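Local coordinates for probable spore coat polysaccharide biosynthesis protein E (Chromobacterium violaceum ATCC 12472, PDB 3G8R) that probably acts as an N-acylneuraminate-9-phosphate synthase, a zinc-binding sugar-acid-forming enzyme, present here as its barrel and SAF domains, at residues A[267-270]-A[271-274]; A[155-159]-A[160-164]; A[332-335]-A[336-339]; A[82-85]-A[86-90]. All coordinates share one frame; numbering follows the deposited sequence.

In the fold
Along the chain the contacts come in the order interaction 4, interaction 2, interaction 1, interaction 3. Interactions 4 and 2 belong to the NeuB-family TIM barrel of eight parallel strands. Interaction 4 lies on helix 77-89. Interaction 2 ends helix 147-158 and leads into strand 164-168. Their centres are about 29 Å apart. Interaction 1 begins helix 269-276, which comes between helix 242-259 and strand 281-284. Interaction 3 lies in the SAF-family region, where the chain enters strand 338-340, with its centre about 71 Å from that of interaction 4. The chain is thus strongly elongated, and interaction 1 touches the second subunit. All four contacts lie away from the zinc site of His202 and His225.

Interaction 1 of 4, residues A[267-270]-A[271-274]; sequences VSET and EQAS
Gln272 reaches back over the residues that open its own helix. Its CB lies 3.3 Å from Glu269 OE2. Its CG passes 3.7 Å from Ser268 O. The chain then bends at chi2 (-52°), which carries the amide toward Val267, and NE2 ends 3.6 Å from Val267 CG2. The two side chains cross at about a right angle. Glu269 crosses the Gln272 side chain at a slant. Its CG is anti to the backbone N (chi1 -155°), and a bend at chi2 brings OE2 to Gln272, with the carboxylate and amide planes 81° apart. This is the first turn of helix 269-276, which lies between helix 242-259 and strand 281-284, and Ser268 is its N-cap residue. The turn is not tightly bonded at the start: Gln272 N to Ser268 O, at 3.5 Å, is a weak hydrogen bond. Bonding firms up along the helix. Ala273 N makes only weak bonds, to Glu269 O and Thr270 O, but Ser274 N lies 2.9 Å from Thr270 O in a sound bond. Ser274 OG also sits 3.5 Å from Thr270 CG2. On the buried side, Glu271 CG packs 4.1 Å from Ser268 CB. Glu271 OE2 accepts a hydrogen bond from the backbone N of Ala171 of the second subunit, and Thr270 and Ser274 pack on that same residue.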
# COMPACT_ATOMS: atom_id res chain seq x y z
N VAL A 267 5.54 -17.12 -14.06
CA VAL A 267 6.28 -16.27 -15.00
C VAL A 267 5.68 -16.21 -16.42
O VAL A 267 5.33 -17.25 -17.02
CB VAL A 267 7.80 -16.71 -15.08
CG1 VAL A 267 7.98 -18.07 -15.86
CG2 VAL A 267 8.68 -15.56 -15.63
N SER A 268 5.58 -15.00 -16.95
CA SER A 268 5.04 -14.79 -18.29
C SER A 268 5.97 -15.32 -19.38
O SER A 268 7.17 -15.46 -19.17
CB SER A 268 4.75 -13.31 -18.52
OG SER A 268 3.94 -13.15 -19.68
N GLU A 269 5.40 -15.63 -20.55
CA GLU A 269 6.21 -16.09 -21.67
C GLU A 269 6.90 -14.95 -22.41
O GLU A 269 8.00 -15.15 -22.94
CB GLU A 269 5.41 -16.98 -22.64
CG GLU A 269 6.31 -17.93 -23.41
CD GLU A 269 7.31 -18.64 -22.49
OE1 GLU A 269 7.22 -19.87 -22.32
OE2 GLU A 269 8.19 -17.96 -21.92
N THR A 270 6.26 -13.77 -22.46
CA THR A 270 6.93 -12.56 -22.94
C THR A 270 8.16 -12.38 -22.09
O THR A 270 9.28 -12.49 -22.59
CB THR A 270 6.06 -11.25 -22.81
OG1 THR A 270 5.11 -11.19 -23.88
CG2 THR A 270 6.96 -9.96 -22.86
N GLU A 271 7.96 -12.13 -20.81
CA GLU A 271 9.08 -11.85 -19.93
C GLU A 271 10.30 -12.71 -20.28
O GLU A 271 11.41 -12.21 -20.41
CB GLU A 271 8.67 -12.01 -18.47
CG GLU A 271 7.91 -10.81 -17.90
CD GLU A 271 7.93 -10.74 -16.36
OE1 GLU A 271 7.56 -11.74 -15.70
OE2 GLU A 271 8.31 -9.68 -15.82
N GLN A 272 10.07 -14.01 -20.48
CA GLN A 272 11.16 -14.95 -20.68
C GLN A 272 11.96 -14.75 -21.97
O GLN A 272 13.18 -14.86 -21.96
CB GLN A 272 10.68 -16.39 -20.54
CG GLN A 272 10.64 -16.87 -19.11
CD GLN A 272 11.96 -16.62 -18.39
OE1 GLN A 272 13.05 -16.87 -18.94
NE2 GLN A 272 11.87 -16.13 -17.16
N ALA A 273 11.27 -14.45 -23.06
CA ALA A 273 11.92 -14.23 -24.34
C ALA A 273 12.56 -12.84 -24.39
O ALA A 273 13.70 -12.69 -24.85
CB ALA A 273 10.96 -14.43 -25.48
N SER A 274 11.81 -11.83 -23.92
CA SER A 274 12.36 -10.50 -23.68
C SER A 274 13.68 -10.57 -22.92
O SER A 274 14.70 -10.09 -23.41
CB SER A 274 11.38 -9.64 -22.89
OG SER A 274 10.27 -9.29 -23.70

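Interaction 2 of 4, residues A[155-159]-A[160-164]; sequences SFMLH and RGKDL
Arg160 NH1 donates a nearly straight hydrogen bond (167°) to Phe156 O, 3.1 Å away. The acceptor lies at the edge of the guanidinium, in its plane. A bend at chi3 (-27°) turns the arginine back along the helix end to reach it. The guanidinium also meets the phenyl ring. Phe156 CE2 lies over one guanidinium face, 4.0 Å from Arg160 CZ, and the two planes are 30° apart. The backbone itself forms a Schellman motif that ends helix 147-158. Lys162 N bonds to Met157 O at 3.2 Å, and Gly161 N bonds to Leu158 O at 3.1 Å. Gly161, with positive phi, is the C-prime residue, and the chain from Leu158 to Gly161 makes a type II beta turn. Beyond the turn the chain comes back against the helix. Leu164 CD2 packs 3.5 Å from CB of Met157, a selenomethionine, whose SE is 4.0 Å from Lys162 CD. Lys162 NZ hydrogen-bonds to the carbonyl oxygens of Ser134 and Ala132, and Asp163 forms a salt bridge with Arg196. The last-turn carbonyls of Phe156, Met157 and Leu158 thus each gain a donor from residues 160-162, and the positive guanidinium probably offsets the partial negative charge of the helix end.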
# COMPACT_ATOMS: atom_id res chain seq x y z
N SER A 155 -7.43 -9.33 22.68
CA SER A 155 -7.20 -10.49 23.51
C SER A 155 -8.50 -11.03 24.10
O SER A 155 -8.81 -12.21 23.97
CB SER A 155 -6.20 -10.11 24.60
OG SER A 155 -6.23 -11.01 25.69
N PHE A 156 -9.29 -10.16 24.69
CA PHE A 156 -10.46 -10.58 25.41
C PHE A 156 -11.51 -11.18 24.49
O PHE A 156 -12.09 -12.19 24.82
CB PHE A 156 -11.00 -9.42 26.23
CG PHE A 156 -12.51 -9.38 26.35
CD1 PHE A 156 -13.27 -8.70 25.42
CD2 PHE A 156 -13.14 -9.99 27.43
CE1 PHE A 156 -14.65 -8.64 25.54
CE2 PHE A 156 -14.52 -9.93 27.56
CZ PHE A 156 -15.28 -9.24 26.61
N MSE A 157 -11.75 -10.54 23.35
CA MSE A 157 -12.62 -11.09 22.32
C MSE A 157 -12.08 -12.38 21.70
O MSE A 157 -12.84 -13.30 21.44
CB MSE A 157 -12.86 -10.03 21.24
CG MSE A 157 -13.72 -8.84 21.70
SE MSE A 157 -15.48 -9.23 21.87
CE MSE A 157 -16.09 -7.82 22.76
N LEU A 158 -10.78 -12.46 21.46
CA LEU A 158 -10.21 -13.62 20.76
C LEU A 158 -10.24 -14.85 21.64
O LEU A 158 -10.41 -15.99 21.18
CB LEU A 158 -8.78 -13.36 20.33
CG LEU A 158 -8.50 -12.63 19.01
CD1 LEU A 158 -6.99 -12.63 18.71
CD2 LEU A 158 -9.28 -13.15 17.83
N HIS A 159 -10.02 -14.61 22.92
CA HIS A 159 -10.20 -15.62 23.91
C HIS A 159 -11.68 -15.62 24.16
O HIS A 159 -12.25 -14.56 24.45
CB HIS A 159 -9.47 -15.22 25.18
CG HIS A 159 -9.50 -16.27 26.22
ND1 HIS A 159 -10.27 -16.18 27.36
CD2 HIS A 159 -8.86 -17.47 26.29
CE1 HIS A 159 -10.10 -17.26 28.10
NE2 HIS A 159 -9.24 -18.05 27.47
N ARG A 160 -12.32 -16.77 24.05
CA ARG A 160 -13.79 -16.80 23.94
C ARG A 160 -14.24 -16.64 22.47
O ARG A 160 -15.39 -16.30 22.17
CB ARG A 160 -14.46 -15.81 24.91
CG ARG A 160 -15.02 -14.56 24.31
CD ARG A 160 -15.18 -13.48 25.35
NE ARG A 160 -15.38 -13.99 26.72
CZ ARG A 160 -14.47 -13.91 27.70
NH1 ARG A 160 -13.26 -13.37 27.48
NH2 ARG A 160 -14.76 -14.41 28.90
N GLY A 161 -13.30 -16.89 21.57
CA GLY A 161 -13.57 -17.45 20.24
C GLY A 161 -14.35 -16.63 19.24
O GLY A 161 -14.92 -17.18 18.29
N LYS A 162 -14.33 -15.31 19.42
CA LYS A 162 -15.03 -14.42 18.53
C LYS A 162 -14.38 -14.22 17.15
O LYS A 162 -13.18 -14.25 17.00
CB LYS A 162 -15.23 -13.09 19.23
CG LYS A 162 -16.60 -12.96 19.78
CD LYS A 162 -16.60 -13.05 21.28
CE LYS A 162 -17.86 -13.81 21.80
NZ LYS A 162 -19.13 -13.29 21.22
N ASP A 163 -15.22 -14.03 16.14
CA ASP A 163 -14.76 -13.57 14.83
C ASP A 163 -14.59 -12.05 14.89
O ASP A 163 -15.57 -11.30 14.83
CB ASP A 163 -15.76 -13.96 13.75
CG ASP A 163 -15.45 -13.30 12.39
OD1 ASP A 163 -14.61 -12.36 12.25
OD2 ASP A 163 -16.11 -13.72 11.42
N LEU A 164 -13.34 -11.60 14.97
CA LEU A 164 -13.12 -10.15 15.14
C LEU A 164 -12.54 -9.48 13.91
O LEU A 164 -11.84 -10.10 13.12
CB LEU A 164 -12.27 -9.89 16.37
CG LEU A 164 -12.07 -8.49 16.93
CD1 LEU A 164 -13.34 -7.58 16.94
CD2 LEU A 164 -11.50 -8.67 18.34

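Interaction 3 of 4, residues A[332-335]-A[336-339]; sequences PVMA and ADLE
Met334 CB lies over one face of the Asp337 carboxylate, 4.1 Å from OD2. Asp337 CG is anti to its own carbonyl carbon (chi1 -66°), which folds the carboxylate back over that methylene. The Met334 carbonyl is the second flat group. Asp337 N stands above its plane, 54° out of it, and donates a hydrogen bond of 3.2 Å to Met334 O. This is a short 3-10 turn through Ala335 and Ala336, and it leads the chain into strand 338-340 of the SAF-family region, which pairs antiparallel with strand 321-323. A further bond, Leu338 N to Ala335 O at 3.5 Å, is weak. Met334 O is also lined by carbon: Asp337 CB is 3.4 Å from it and Leu338 CG is 3.7 Å from it. Backbone hydrogen bonds join Ala335 to Gly308 and Asp337 to Lys324, and the side chain of Lys324 donates from NZ to Ala336 O. The buried side of the contact is apolar, with Val333 on Val282 of strand 281-284 and Leu338 on Leu294. Across the turn the side chains of Val333 and Leu338 meet at about a right angle. Val333 CG1 is 3.8 Å from Leu338 CD1 and equally far from Leu338 CD2.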
# COMPACT_ATOMS: atom_id res chain seq x y z
N PRO A 332 28.85 -19.75 -31.45
CA PRO A 332 28.06 -19.77 -30.23
C PRO A 332 28.17 -21.14 -29.64
O PRO A 332 28.05 -22.12 -30.35
CB PRO A 332 26.64 -19.51 -30.72
CG PRO A 332 26.67 -19.76 -32.20
CD PRO A 332 28.05 -19.52 -32.66
N VAL A 333 28.41 -21.21 -28.34
CA VAL A 333 28.46 -22.47 -27.66
C VAL A 333 27.02 -22.87 -27.41
O VAL A 333 26.38 -22.36 -26.51
CB VAL A 333 29.12 -22.35 -26.31
CG1 VAL A 333 28.93 -23.64 -25.53
CG2 VAL A 333 30.57 -22.00 -26.44
N MSE A 334 26.52 -23.80 -28.21
CA MSE A 334 25.22 -24.40 -27.99
C MSE A 334 25.25 -25.37 -26.81
O MSE A 334 26.19 -26.15 -26.67
CB MSE A 334 24.84 -25.14 -29.26
CG MSE A 334 25.01 -24.27 -30.51
SE MSE A 334 24.00 -22.80 -30.44
CE MSE A 334 22.48 -23.53 -29.93
N ALA A 335 24.22 -25.30 -25.97
CA ALA A 335 24.18 -26.04 -24.71
C ALA A 335 23.88 -27.52 -24.93
O ALA A 335 24.22 -28.36 -24.10
CB ALA A 335 23.17 -25.43 -23.78
N ALA A 336 23.24 -27.84 -26.04
CA ALA A 336 23.01 -29.24 -26.37
C ALA A 336 24.32 -29.97 -26.73
O ALA A 336 24.34 -31.20 -26.85
CB ALA A 336 21.98 -29.38 -27.49
N ASP A 337 25.41 -29.21 -26.87
CA ASP A 337 26.69 -29.80 -27.28
C ASP A 337 27.66 -29.99 -26.12
O ASP A 337 28.87 -30.09 -26.33
CB ASP A 337 27.35 -28.92 -28.35
CG ASP A 337 26.57 -28.90 -29.67
OD1 ASP A 337 25.48 -29.52 -29.77
OD2 ASP A 337 27.07 -28.24 -30.62
N LEU A 338 27.15 -30.03 -24.89
CA LEU A 338 28.08 -30.10 -23.79
C LEU A 338 27.72 -31.14 -22.78
O LEU A 338 26.56 -31.27 -22.37
CB LEU A 338 28.23 -28.74 -23.10
CG LEU A 338 28.33 -27.46 -23.93
CD1 LEU A 338 27.95 -26.32 -23.02
CD2 LEU A 338 29.69 -27.23 -24.53
N GLU A 339 28.75 -31.89 -22.38
CA GLU A 339 28.63 -32.85 -21.30
C GLU A 339 29.19 -32.25 -20.00
O GLU A 339 30.26 -31.64 -19.99
CB GLU A 339 29.32 -34.18 -21.67
CG GLU A 339 28.69 -35.39 -20.98
CD GLU A 339 28.83 -36.68 -21.77
OE1 GLU A 339 28.59 -37.76 -21.18
OE2 GLU A 339 29.18 -36.64 -22.98

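Interaction 4 of 4, residues A[82-85]-A[86-90]; sequences KLVA and EMKAN
Val84 and Lys88, one helical turn apart, lie side by side and point the same way. Val84 CG1 packs 3.5 Å from Lys88 CD, so the methyl branch touches the aliphatic part of the lysine. CG1 is anti to the backbone N (chi1 173°), which places it beside its own carbonyl carbon, alongside the Lys88 side chain. The lysine amine goes further and hydrogen-bonds to the carbonyl oxygen of Gly111. Backbone bonds in this turn are short. Lys88 N to Val84 O is 2.9 Å and almost straight at the hydrogen (176°), and Met87 N to Leu83 O is 2.8 Å. Met87, a selenomethionine, holds its CG 3.5 Å from Leu83 O. Val84 and Met87 turn to the TIM barrel: Val84 packs on Tyr47 and Met87 on Phe43 and Leu45 of strand 40-47. A second well-held flank faces helix 21-33, where Leu83 and Glu86 pack on Val24, Asn90 packs on Ile27 and Arg31, and Glu86 OE1 forms a salt bridge with Arg28. The same oxygen accepts a hydrogen bond from Asn90 ND2, 3.3 Å away, which comes from above the carboxylate plane. Asn90 ND2 also donates to Glu86 O at 2.9 Å, and Asn90 N shares that acceptor. The loose side belongs to Lys82 and Ala89, both exposed. Lys82 NZ stays 6.0 Å from Glu86 OE2.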
# COMPACT_ATOMS: atom_id res chain seq x y z
N LYS A 82 -37.91 -2.29 9.58
CA LYS A 82 -38.29 -2.12 8.17
C LYS A 82 -37.05 -1.94 7.30
O LYS A 82 -36.97 -2.50 6.21
CB LYS A 82 -39.26 -0.94 7.97
CG LYS A 82 -40.59 -1.32 7.28
CD LYS A 82 -40.60 -1.14 5.74
CE LYS A 82 -39.89 -2.29 4.96
NZ LYS A 82 -40.33 -3.67 5.38
N LEU A 83 -36.07 -1.20 7.80
CA LEU A 83 -34.87 -0.91 7.01
C LEU A 83 -34.02 -2.15 6.86
O LEU A 83 -33.55 -2.46 5.77
CB LEU A 83 -34.05 0.24 7.61
CG LEU A 83 -34.71 1.60 7.39
CD1 LEU A 83 -33.98 2.69 8.15
CD2 LEU A 83 -34.82 1.93 5.89
N VAL A 84 -33.85 -2.89 7.95
CA VAL A 84 -33.21 -4.19 7.86
C VAL A 84 -33.87 -5.02 6.78
O VAL A 84 -33.21 -5.72 6.01
CB VAL A 84 -33.30 -4.94 9.19
CG1 VAL A 84 -32.76 -6.37 9.04
CG2 VAL A 84 -32.56 -4.16 10.28
N ALA A 85 -35.20 -4.94 6.72
CA ALA A 85 -35.95 -5.74 5.81
C ALA A 85 -35.48 -5.47 4.39
O ALA A 85 -35.07 -6.41 3.69
CB ALA A 85 -37.40 -5.45 5.98
N GLU A 86 -35.47 -4.20 3.98
CA GLU A 86 -34.91 -3.81 2.69
C GLU A 86 -33.43 -4.20 2.58
O GLU A 86 -33.07 -4.95 1.68
CB GLU A 86 -35.07 -2.31 2.41
CG GLU A 86 -36.42 -1.89 1.81
CD GLU A 86 -36.67 -2.32 0.34
OE1 GLU A 86 -35.83 -1.99 -0.54
OE2 GLU A 86 -37.74 -2.95 0.07
N MSE A 87 -32.58 -3.72 3.49
CA MSE A 87 -31.17 -4.12 3.47
C MSE A 87 -31.05 -5.54 2.94
O MSE A 87 -30.42 -5.78 1.92
CB MSE A 87 -30.54 -4.05 4.86
CG MSE A 87 -30.09 -2.68 5.22
SE MSE A 87 -29.64 -2.36 6.95
CE MSE A 87 -29.68 -0.61 6.71
N LYS A 88 -31.68 -6.48 3.64
CA LYS A 88 -31.59 -7.89 3.30
C LYS A 88 -32.26 -8.19 1.98
O LYS A 88 -31.73 -8.95 1.17
CB LYS A 88 -32.17 -8.75 4.42
CG LYS A 88 -31.39 -8.62 5.73
CD LYS A 88 -32.19 -9.15 6.91
CE LYS A 88 -31.29 -9.90 7.89
NZ LYS A 88 -32.07 -10.79 8.80
N ALA A 89 -33.41 -7.57 1.74
CA ALA A 89 -34.09 -7.68 0.46
C ALA A 89 -33.15 -7.47 -0.74
O ALA A 89 -33.26 -8.18 -1.73
CB ALA A 89 -35.21 -6.72 0.39
N ASN A 90 -32.22 -6.52 -0.62
CA ASN A 90 -31.32 -6.17 -1.72
C ASN A 90 -30.02 -6.99 -1.70
O ASN A 90 -29.20 -6.91 -2.62
CB ASN A 90 -30.98 -4.67 -1.70
CG ASN A 90 -32.20 -3.78 -1.92
OD1 ASN A 90 -32.37 -3.22 -3.00
ND2 ASN A 90 -33.03 -3.64 -0.91